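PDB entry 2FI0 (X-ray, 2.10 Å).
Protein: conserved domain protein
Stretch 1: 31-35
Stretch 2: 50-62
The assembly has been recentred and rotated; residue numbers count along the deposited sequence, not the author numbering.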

# COMPACT_ATOMS: atom_id res chain seq x y z
N GLU A 31 -3.12 -8.65 -3.20
CA GLU A 31 -2.91 -9.88 -2.45
C GLU A 31 -2.81 -9.64 -0.93
O GLU A 31 -2.65 -10.59 -0.18
CB GLU A 31 -1.65 -10.60 -2.95
CG GLU A 31 -1.74 -11.06 -4.41
CD GLU A 31 -2.84 -12.10 -4.64
OE1 GLU A 31 -3.48 -12.08 -5.72
OE2 GLU A 31 -3.07 -12.93 -3.74
N LEU A 32 -2.90 -8.38 -0.50
CA LEU A 32 -2.76 -8.02 0.92
C LEU A 32 -4.03 -7.36 1.50
O LEU A 32 -3.97 -6.66 2.52
CB LEU A 32 -1.57 -7.09 1.11
CG LEU A 32 -0.17 -7.68 0.86
CD1 LEU A 32 0.82 -6.55 0.78
CD2 LEU A 32 0.21 -8.66 1.93
N GLY A 33 -5.16 -7.58 0.86
CA GLY A 33 -6.46 -7.08 1.35
C GLY A 33 -6.95 -5.81 0.67
O GLY A 33 -7.91 -5.20 1.13
N PHE A 34 -6.29 -5.41 -0.41
CA PHE A 34 -6.64 -4.16 -1.10
C PHE A 34 -7.16 -4.45 -2.50
O PHE A 34 -7.07 -3.60 -3.39
CB PHE A 34 -5.42 -3.22 -1.16
CG PHE A 34 -4.99 -2.74 0.19
CD1 PHE A 34 -5.55 -1.60 0.74
CD2 PHE A 34 -4.03 -3.44 0.92
CE1 PHE A 34 -5.16 -1.16 1.99
CE2 PHE A 34 -3.64 -3.00 2.17
CZ PHE A 34 -4.21 -1.85 2.71
N LYS A 35 -7.76 -5.62 -2.68
CA LYS A 35 -8.09 -6.08 -4.03
C LYS A 35 -9.25 -5.33 -4.69
O LYS A 35 -9.29 -5.24 -5.92
CB LYS A 35 -8.24 -7.61 -4.08
CG LYS A 35 -9.63 -8.20 -3.89
CD LYS A 35 -10.13 -8.83 -5.18
CE LYS A 35 -9.30 -10.07 -5.58
NZ LYS A 35 -9.94 -10.81 -6.72
N VAL A 50 -8.11 6.36 2.37
CA VAL A 50 -7.51 5.39 3.27
C VAL A 50 -6.02 5.20 2.96
O VAL A 50 -5.64 5.09 1.80
CB VAL A 50 -8.32 4.04 3.26
CG1 VAL A 50 -7.96 3.15 2.08
CG2 VAL A 50 -8.10 3.28 4.53
N SER A 51 -5.19 5.19 3.99
CA SER A 51 -3.78 4.84 3.85
C SER A 51 -3.60 3.34 3.99
O SER A 51 -4.55 2.62 4.31
CB SER A 51 -2.94 5.58 4.89
OG SER A 51 -3.28 5.17 6.20
N LEU A 52 -2.38 2.86 3.77
CA LEU A 52 -2.08 1.43 4.01
C LEU A 52 -2.24 1.07 5.47
O LEU A 52 -2.67 -0.02 5.81
CB LEU A 52 -0.67 1.06 3.54
CG LEU A 52 -0.49 1.04 2.01
CD1 LEU A 52 0.95 0.73 1.67
CD2 LEU A 52 -1.40 0.01 1.38
N LYS A 53 -1.87 2.00 6.34
CA LYS A 53 -2.01 1.79 7.77
C LYS A 53 -3.49 1.68 8.16
O LYS A 53 -3.87 0.76 8.85
CB LYS A 53 -1.33 2.93 8.51
CG LYS A 53 -1.11 2.67 9.96
CD LYS A 53 -0.52 3.90 10.66
CE LYS A 53 0.84 4.26 10.12
NZ LYS A 53 1.50 5.22 11.04
N GLN A 54 -4.31 2.63 7.70
CA GLN A 54 -5.76 2.61 7.94
C GLN A 54 -6.42 1.40 7.27
O GLN A 54 -7.18 0.65 7.88
CB GLN A 54 -6.40 3.90 7.44
CG GLN A 54 -6.03 5.15 8.26
CD GLN A 54 -6.21 6.46 7.50
OE1 GLN A 54 -6.15 6.52 6.27
NE2 GLN A 54 -6.41 7.54 8.24
N GLY A 55 -6.10 1.21 6.00
CA GLY A 55 -6.61 0.10 5.22
C GLY A 55 -6.33 -1.28 5.79
O GLY A 55 -7.18 -2.16 5.71
N SER A 56 -5.14 -1.47 6.35
CA SER A 56 -4.76 -2.76 6.93
C SER A 56 -5.64 -3.14 8.13
O SER A 56 -5.99 -4.31 8.32
CB SER A 56 -3.28 -2.76 7.33
OG SER A 56 -3.05 -2.00 8.51
N LYS A 57 -5.98 -2.14 8.93
CA LYS A 57 -6.87 -2.32 10.06
C LYS A 57 -8.29 -2.68 9.59
O LYS A 57 -8.91 -3.57 10.14
CB LYS A 57 -6.87 -1.06 10.93
CG LYS A 57 -5.47 -0.71 11.41
CD LYS A 57 -5.40 0.47 12.38
CE LYS A 57 -3.93 0.88 12.60
NZ LYS A 57 -3.77 2.05 13.54
N LEU A 58 -8.76 -2.00 8.54
CA LEU A 58 -10.06 -2.32 7.95
C LEU A 58 -10.07 -3.69 7.28
O LEU A 58 -11.04 -4.43 7.41
CB LEU A 58 -10.48 -1.24 6.95
CG LEU A 58 -10.60 0.19 7.50
CD1 LEU A 58 -10.88 1.15 6.36
CD2 LEU A 58 -11.66 0.29 8.57
N ALA A 59 -9.01 -4.04 6.56
CA ALA A 59 -8.96 -5.32 5.84
C ALA A 59 -8.61 -6.50 6.74
O ALA A 59 -8.70 -7.66 6.31
CB ALA A 59 -7.99 -5.25 4.68
N GLY A 60 -8.20 -6.22 7.97
CA GLY A 60 -7.75 -7.25 8.89
C GLY A 60 -6.45 -7.92 8.47
O GLY A 60 -6.25 -9.10 8.77
N THR A 61 -5.59 -7.18 7.76
CA THR A 61 -4.23 -7.63 7.44
C THR A 61 -3.25 -7.00 8.44
O THR A 61 -3.16 -5.77 8.52
CB THR A 61 -3.79 -7.22 6.01
OG1 THR A 61 -4.77 -7.65 5.05
CG2 THR A 61 -2.44 -7.85 5.66
N PRO A 62 -2.51 -7.82 9.20
CA PRO A 62 -1.53 -7.26 10.14
C PRO A 62 -0.47 -6.43 9.42
O PRO A 62 -0.02 -6.81 8.34
CB PRO A 62 -0.90 -8.50 10.79
CG PRO A 62 -1.84 -9.60 10.54
CD PRO A 62 -2.53 -9.29 9.25

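A short segment can dock against a helix with very few side chains when the helix offers bare backbone beside an aromatic ring and the residues after it offer a polar group to a carbonyl. The packing of residues 31-35 against 50-62 illustrates both conditions.

Phe34 covers the most surface. Its CB points sideways, but the m rotamer brings the end of the ring to the helix that begins at Leu52. Leu52 CD2 lies over one face of the Phe34 ring, 3.9 Å from its centroid and 24° off the normal, a CH-pi contact that places a methyl against the aromatic cloud. Gly55 CA lies oblique to the ring, 3.8 Å from Phe34 CE1. This closeness depends on glycine: a CB on Gly55 would clash with that same CE1.

Thr61, just beyond the helix, supplies the polar anchor. Its OG1 donates a hydrogen bond of 2.8 Å to Leu32 O, pairing a side chain with a backbone carbonyl. Between these contacts in sequence, Gly33 and Ala59 bring the backbones nearest, their CA atoms 5.4 Å apart, and Ala59 CB rests 3.6 Å from Gly33 O. Here too glycine matters: a CB on Gly33 would collide with Thr61 OG1 and Ala59 CB, and at these backbone angles it would also be jammed against Leu32 O, which by itself calls for glycine.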